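Local atomic coordinates of insect group II chitinase (Ostrinia furnacalis, PDB entry 5Y2A), a protein that probably cleaves the beta-1,4 linkages of chitin, as a catalytic domain of an insect family 18 glycoside hydrolase acting on this polysaccharide. Residues D274-A278 with R279-S283; A342-L345 with D346-D349. All coordinates share one frame; numbering follows the deposited sequence.

Overall arrangement
Starting from the N terminus, the chain builds most of a TIM barrel, beginning with strand 4-10, before it reaches either contact. Contact 1 comes first: after strand 266-269, the loop 274-280 turns back through a beta turn into strand 281-283, which pairs with strand 241-254. The chain then passes through helix 284-292 and helix 322-334 to strand 339-343, where contact 2 turns the chain out of the barrel. The two contacts follow in series, neither nested nor crossed, with centres about 13 Å apart. They meet through Leu347, whose CD1 lies 3.5 Å from Phe281 CZ and whose O lies 3.6 Å from Ser283 CB, joining the loop around strand 281-283 to the exit of strand 339-343.

Contact 1: D274-A278 with R279-S283; sequences DETRA and RGFLS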
ATOM      1  N   ASP A 274     -12.133  -8.060   4.174  1.00 15.95           N
ATOM      2  CA  ASP A 274     -13.165  -7.023   4.159  1.00 16.48           C
ATOM      3  C   ASP A 274     -12.822  -5.881   5.105  1.00 14.75           C
ATOM      4  O   ASP A 274     -13.138  -4.716   4.834  1.00 14.78           O
ATOM      5  CB  ASP A 274     -14.526  -7.597   4.556  1.00 20.62           C
ATOM      6  CG  ASP A 274     -15.066  -8.598   3.558  1.00 30.07           C
ATOM      7  OD1 ASP A 274     -14.503  -8.725   2.449  1.00 23.23           O
ATOM      8  OD2 ASP A 274     -16.081  -9.246   3.890  1.00 31.95           O
ATOM      9  N   GLU A 275     -12.204  -6.198   6.233  1.00 12.88           N
ATOM     10  CA  GLU A 275     -11.940  -5.171   7.231  1.00 14.15           C
ATOM     11  C   GLU A 275     -10.547  -4.576   7.104  1.00 16.57           C
ATOM     12  O   GLU A 275     -10.390  -3.355   7.209  1.00 15.28           O
ATOM     13  CB  GLU A 275     -12.126  -5.748   8.638  1.00 16.39           C
ATOM     14  CG  GLU A 275     -13.582  -5.904   9.048  1.00 15.96           C
ATOM     15  CD  GLU A 275     -14.220  -7.169   8.506  1.00 22.06           C
ATOM     16  OE1 GLU A 275     -13.531  -8.205   8.397  1.00 19.96           O
ATOM     17  OE2 GLU A 275     -15.423  -7.120   8.182  1.00 26.89           O
ATOM     18  N   THR A 276      -9.524  -5.398   6.865  1.00 12.24           N
ATOM     19  CA  THR A 276      -8.171  -4.857   6.820  1.00 14.56           C
ATOM     20  C   THR A 276      -7.779  -4.315   5.450  1.00 13.42           C
ATOM     21  O   THR A 276      -6.894  -3.454   5.379  1.00 12.41           O
ATOM     22  CB  THR A 276      -7.155  -5.911   7.300  1.00 12.11           C
ATOM     23  OG1 THR A 276      -7.297  -7.131   6.557  1.00 13.39           O
ATOM     24  CG2 THR A 276      -7.360  -6.187   8.801  1.00 13.16           C
ATOM     25  N   ARG A 277      -8.419  -4.773   4.377  1.00 11.63           N
ATOM     26  CA  ARG A 277      -8.310  -4.150   3.052  1.00 13.92           C
ATOM     27  C   ARG A 277      -6.859  -3.979   2.609  1.00 17.70           C
ATOM     28  O   ARG A 277      -6.456  -2.930   2.107  1.00 17.51           O
ATOM     29  CB  ARG A 277      -9.029  -2.798   3.053  1.00 16.97           C
ATOM     30  CG  ARG A 277     -10.473  -2.871   3.501  1.00 16.73           C
ATOM     31  CD  ARG A 277     -10.960  -1.499   3.939  1.00 15.94           C
ATOM     32  NE  ARG A 277     -10.320  -1.232   5.225  1.00 18.20           N
ATOM     33  CZ  ARG A 277     -10.129  -0.034   5.769  1.00 15.66           C
ATOM     34  NH1 ARG A 277     -10.542   1.070   5.159  1.00 13.89           N
ATOM     35  NH2 ARG A 277      -9.504   0.047   6.933  1.00 18.10           N
ATOM     36  N   ALA A 278      -6.064  -5.032   2.775  1.00 12.11           N
ATOM     37  CA  ALA A 278      -4.665  -4.962   2.363  1.00 15.03           C
ATOM     38  C   ALA A 278      -4.252  -6.331   1.851  1.00 16.55           C
ATOM     39  O   ALA A 278      -4.101  -7.264   2.645  1.00 13.37           O
ATOM     40  CB  ALA A 278      -3.775  -4.515   3.525  1.00 17.60           C
ATOM     41  N   ARG A 279      -4.018  -6.441   0.543  1.00 15.23           N
ATOM     42  CA  ARG A 279      -3.601  -7.719  -0.009  1.00 13.01           C
ATOM     43  C   ARG A 279      -2.299  -8.163   0.652  1.00 13.16           C
ATOM     44  O   ARG A 279      -1.401  -7.356   0.894  1.00 12.54           O
ATOM     45  CB  ARG A 279      -3.410  -7.615  -1.525  1.00 14.24           C
ATOM     46  CG  ARG A 279      -4.687  -7.355  -2.354  1.00 15.62           C
ATOM     47  CD  ARG A 279      -4.321  -7.392  -3.835  1.00 19.92           C
ATOM     48  NE  ARG A 279      -3.907  -8.741  -4.217  1.00 22.21           N
ATOM     49  CZ  ARG A 279      -4.695  -9.641  -4.797  1.00 23.47           C
ATOM     50  NH1 ARG A 279      -5.935  -9.321  -5.143  1.00 20.65           N
ATOM     51  NH2 ARG A 279      -4.226 -10.848  -5.075  1.00 19.38           N
ATOM     52  N   GLY A 280      -2.199  -9.457   0.936  1.00  9.09           N
ATOM     53  CA  GLY A 280      -1.060 -10.015   1.641  1.00 12.68           C
ATOM     54  C   GLY A 280      -1.221 -10.103   3.143  1.00 12.85           C
ATOM     55  O   GLY A 280      -0.352 -10.679   3.806  1.00 12.62           O
ATOM     56  N   PHE A 281      -2.348  -9.640   3.683  1.00 13.56           N
ATOM     57  CA  PHE A 281      -2.527  -9.451   5.113  1.00 14.08           C
ATOM     58  C   PHE A 281      -3.958  -9.835   5.472  1.00 12.80           C
ATOM     59  O   PHE A 281      -4.894  -9.481   4.750  1.00 10.59           O
ATOM     60  CB  PHE A 281      -2.225  -7.980   5.470  1.00 17.60           C
ATOM     61  CG  PHE A 281      -2.420  -7.632   6.913  1.00 18.43           C
ATOM     62  CD1 PHE A 281      -3.674  -7.291   7.403  1.00 21.79           C
ATOM     63  CD2 PHE A 281      -1.334  -7.585   7.773  1.00 23.27           C
ATOM     64  CE1 PHE A 281      -3.848  -6.951   8.731  1.00 26.10           C
ATOM     65  CE2 PHE A 281      -1.502  -7.242   9.108  1.00 22.48           C
ATOM     66  CZ  PHE A 281      -2.760  -6.924   9.583  1.00 24.07           C
ATOM     67  N   LEU A 282      -4.124 -10.581   6.564  1.00 12.59           N
ATOM     68  CA  LEU A 282      -5.449 -10.888   7.104  1.00 12.50           C
ATOM     69  C   LEU A 282      -5.367 -10.874   8.621  1.00 13.03           C
ATOM     70  O   LEU A 282      -4.447 -11.466   9.194  1.00 14.05           O
ATOM     71  CB  LEU A 282      -5.963 -12.260   6.629  1.00 11.78           C
ATOM     72  CG  LEU A 282      -6.289 -12.464   5.143  1.00 11.79           C
ATOM     73  CD1 LEU A 282      -6.570 -13.940   4.850  1.00 13.10           C
ATOM     74  CD2 LEU A 282      -7.479 -11.601   4.721  1.00 13.35           C
ATOM     75  N   SER A 283      -6.317 -10.199   9.267  1.00 10.82           N
ATOM     76  CA  SER A 283      -6.390 -10.245  10.720  1.00 11.54           C
ATOM     77  C   SER A 283      -6.756 -11.650  11.177  1.00 12.98           C
ATOM     78  O   SER A 283      -7.287 -12.461  10.412  1.00 12.33           O
ATOM     79  CB  SER A 283      -7.431  -9.252  11.243  1.00 11.87           C
ATOM     80  OG  SER A 283      -8.748  -9.692  10.925  1.00 11.34           O
TER
HETATM   81  O   HOH W   1      -6.572  -7.485   4.019  1.00 11.73           O
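Thr276 packs against the ring of Phe281, the side chains crossing at about a right angle. The methyl CG2 of Thr276 comes up to the ring edge, 3.6 Å from Phe281 CE1, and OG1 lies in the ring plane, 3.7 Å from CD1 of Phe281. With CG anti to the backbone N (chi1 178°), Phe281 turns its ring edge to the threonine; Tyr248 stacks on the ring. Thr276 CG2 also reaches Ser283 CB at 3.9 Å, while Ala278 CB and Phe281 CB sit more loosely against each other.

The backbone closes as a type II beta turn from Ala278 to Phe281. Its bond from Phe281 N to Ala278 O is weak, 3.1 Å long with an angle of 129° at the hydrogen. Gly280 has a positive phi, at which a side chain would be jammed against the preceding carbonyl oxygen. The turn delivers the chain into strand 281-283, which runs antiparallel to strand 241-254 in the region between the last two barrel strands, where many family 18 chitinases carry an alpha+beta insertion. Ser283 ends that strand as the N-cap of helix 284-292.

Among the polar links, water 1 bridges the mouth of the turn: it donates to Thr276 OG1 and to Phe281 O, each at 2.7 Å, and accepts from Ala278 N at 2.8 Å. Glu286 hydrogen-bonds Thr276 OG1 and Ser283 N through OE1 and Glu275 N through OE2, fastening the loop to the first turn of the helix. Arg277 bends back so that NE donates to Glu275 O at 2.9 Å, from above the carbonyl plane. Its guanidinium group reaches on to Tyr15 O through NH2 and forms a salt bridge through NH1 with Asp53 of the second subunit.

Contact 2: A342-L345 with D346-D349; sequences AWSL and DLDD
The Asp346 carboxylate is met from above its plane by Ser344, whose OG donates to OD1 at 2.7 Å, 41° out of that plane. OD1 takes a second hydrogen bond from Thr10 OG1, and OD2 forms a salt bridge with Arg16, fixing the rotation of the group. Around the neighbouring Trp343 indole, Tyr195 is stacked, Tyr8 packs edge-to-face, and Tyr248 meets it with planes nearly perpendicular.

Asp346 reaches back to the serine because its CG stands between the backbone N and the carbonyl carbon (chi1 51°). With a leucine here, Ser344 OG and Thr10 OG1 would probably lose their shared acceptor and Arg16 would probably lose this salt bridge. Leu347 approaches the same hydroxyl with its methyl CD1, 3.6 Å from Ser344 OG. This methyl also lies 3.9 Å from Ser344 N, a buried donor that has no partner anywhere in the model.

The turn itself is closed by Leu347 N, which donates to Ser344 O at 3.0 Å, 164° at the hydrogen. Further on, water 2 donates to Leu345 O at 3.0 Å and to Asp348 OD2 at 3.1 Å. The Asp348 carboxylate spends its main bonds on Leu362 N and Leu363 N at the start of helix 361-371, so the turn and that helix are held together.

Trp343 closes strand 339-343, which lies between strands 4-10 and 241-254, and its peptide bond to Ser344 is cis. A tryptophan followed by a non-proline cis peptide at the end of the eighth barrel strand is a hallmark of family 18 chitinases, in which this indole floors the substrate cleft; Trp343 probably does the same here.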
ATOM      1  N   ALA A 342       2.250  -7.944  21.712  1.00 12.28           N
ATOM      2  CA  ALA A 342       1.123  -8.254  20.840  1.00 13.13           C
ATOM      3  C   ALA A 342       1.017  -7.223  19.722  1.00 13.65           C
ATOM      4  O   ALA A 342       0.817  -6.033  19.991  1.00 13.97           O
ATOM      5  CB  ALA A 342      -0.181  -8.287  21.639  1.00 12.87           C
ATOM      6  N   TRP A 343       1.056  -7.696  18.477  1.00 13.01           N
ATOM      7  CA  TRP A 343       0.947  -6.876  17.268  1.00 14.97           C
ATOM      8  C   TRP A 343      -0.238  -7.406  16.452  1.00 14.76           C
ATOM      9  O   TRP A 343      -0.067  -8.325  15.651  1.00 14.04           O
ATOM     10  CB  TRP A 343       2.296  -6.946  16.480  1.00 14.09           C
ATOM     11  CG  TRP A 343       2.426  -6.093  15.235  1.00 14.70           C
ATOM     12  CD1 TRP A 343       2.722  -6.526  13.973  1.00 13.21           C
ATOM     13  CD2 TRP A 343       2.311  -4.666  15.149  1.00 15.52           C
ATOM     14  NE1 TRP A 343       2.779  -5.461  13.104  1.00 16.19           N
ATOM     15  CE2 TRP A 343       2.528  -4.309  13.801  1.00 16.53           C
ATOM     16  CE3 TRP A 343       2.036  -3.658  16.076  1.00 16.76           C
ATOM     17  CZ2 TRP A 343       2.477  -2.989  13.363  1.00 17.95           C
ATOM     18  CZ3 TRP A 343       1.983  -2.347  15.638  1.00 16.13           C
ATOM     19  CH2 TRP A 343       2.200  -2.025  14.295  1.00 15.39           C
ATOM     20  N   SER A 344      -1.441  -6.847  16.650  1.00 16.98           N
ATOM     21  CA  SER A 344      -1.700  -5.715  17.544  1.00 13.11           C
ATOM     22  C   SER A 344      -3.111  -5.927  18.095  1.00 15.67           C
ATOM     23  O   SER A 344      -3.817  -6.813  17.615  1.00 16.07           O
ATOM     24  CB  SER A 344      -1.591  -4.377  16.803  1.00 14.85           C
ATOM     25  OG  SER A 344      -2.593  -4.268  15.796  1.00 15.59           O
ATOM     26  N   LEU A 345      -3.513  -5.125  19.090  1.00 12.70           N
ATOM     27  CA  LEU A 345      -4.788  -5.333  19.783  1.00 13.71           C
ATOM     28  C   LEU A 345      -5.960  -5.506  18.823  1.00 14.78           C
ATOM     29  O   LEU A 345      -6.837  -6.349  19.041  1.00 14.17           O
ATOM     30  CB  LEU A 345      -5.078  -4.151  20.708  1.00 14.70           C
ATOM     31  CG  LEU A 345      -4.206  -3.996  21.944  1.00 16.21           C
ATOM     32  CD1 LEU A 345      -4.615  -2.770  22.740  1.00 16.35           C
ATOM     33  CD2 LEU A 345      -4.378  -5.226  22.775  1.00 16.27           C
ATOM     34  N   ASP A 346      -6.005  -4.690  17.775  1.00 11.86           N
ATOM     35  CA  ASP A 346      -7.156  -4.609  16.887  1.00 12.56           C
ATOM     36  C   ASP A 346      -7.253  -5.765  15.901  1.00 12.51           C
ATOM     37  O   ASP A 346      -8.260  -5.861  15.188  1.00 11.85           O
ATOM     38  CB  ASP A 346      -7.074  -3.310  16.097  1.00 11.02           C
ATOM     39  CG  ASP A 346      -5.724  -3.143  15.445  1.00 13.58           C
ATOM     40  OD1 ASP A 346      -4.757  -2.774  16.146  1.00 13.77           O
ATOM     41  OD2 ASP A 346      -5.619  -3.429  14.237  1.00 11.83           O
ATOM     42  N   LEU A 347      -6.227  -6.613  15.801  1.00 13.50           N
ATOM     43  CA  LEU A 347      -6.255  -7.716  14.850  1.00 12.77           C
ATOM     44  C   LEU A 347      -6.650  -9.036  15.491  1.00 12.42           C
ATOM     45  O   LEU A 347      -7.036  -9.965  14.771  1.00 11.83           O
ATOM     46  CB  LEU A 347      -4.890  -7.858  14.163  1.00 11.76           C
ATOM     47  CG  LEU A 347      -4.438  -6.555  13.485  1.00 12.90           C
ATOM     48  CD1 LEU A 347      -2.965  -6.636  13.074  1.00 13.88           C
ATOM     49  CD2 LEU A 347      -5.334  -6.207  12.281  1.00 11.62           C
ATOM     50  N   ASP A 348      -6.552  -9.127  16.817  1.00 11.74           N
ATOM     51  CA  ASP A 348      -7.194 -10.172  17.603  1.00 13.56           C
ATOM     52  C   ASP A 348      -8.697 -10.144  17.341  1.00 14.32           C
ATOM     53  O   ASP A 348      -9.241  -9.165  16.831  1.00 14.48           O
ATOM     54  CB  ASP A 348      -6.910  -9.925  19.093  1.00 10.99           C
ATOM     55  CG  ASP A 348      -7.033 -11.173  19.971  1.00 14.85           C
ATOM     56  OD1 ASP A 348      -7.450 -12.255  19.509  1.00 12.98           O
ATOM     57  OD2 ASP A 348      -6.709 -11.045  21.170  1.00 13.31           O
ATOM     58  N   ASP A 349      -9.385 -11.223  17.713  1.00 12.10           N
ATOM     59  CA  ASP A 349     -10.849 -11.216  17.664  1.00 16.85           C
ATOM     60  C   ASP A 349     -11.369 -10.473  18.896  1.00 16.49           C
ATOM     61  O   ASP A 349     -11.963 -11.048  19.810  1.00 14.76           O
ATOM     62  CB  ASP A 349     -11.404 -12.633  17.584  1.00 15.17           C
ATOM     63  CG  ASP A 349     -12.906 -12.658  17.340  1.00 17.41           C
ATOM     64  OD1 ASP A 349     -13.433 -11.674  16.783  1.00 18.59           O
ATOM     65  OD2 ASP A 349     -13.561 -13.664  17.691  1.00 14.34           O
TER
HETATM   66  O   HOH W   2      -6.759  -7.942  21.523  1.00 16.49           O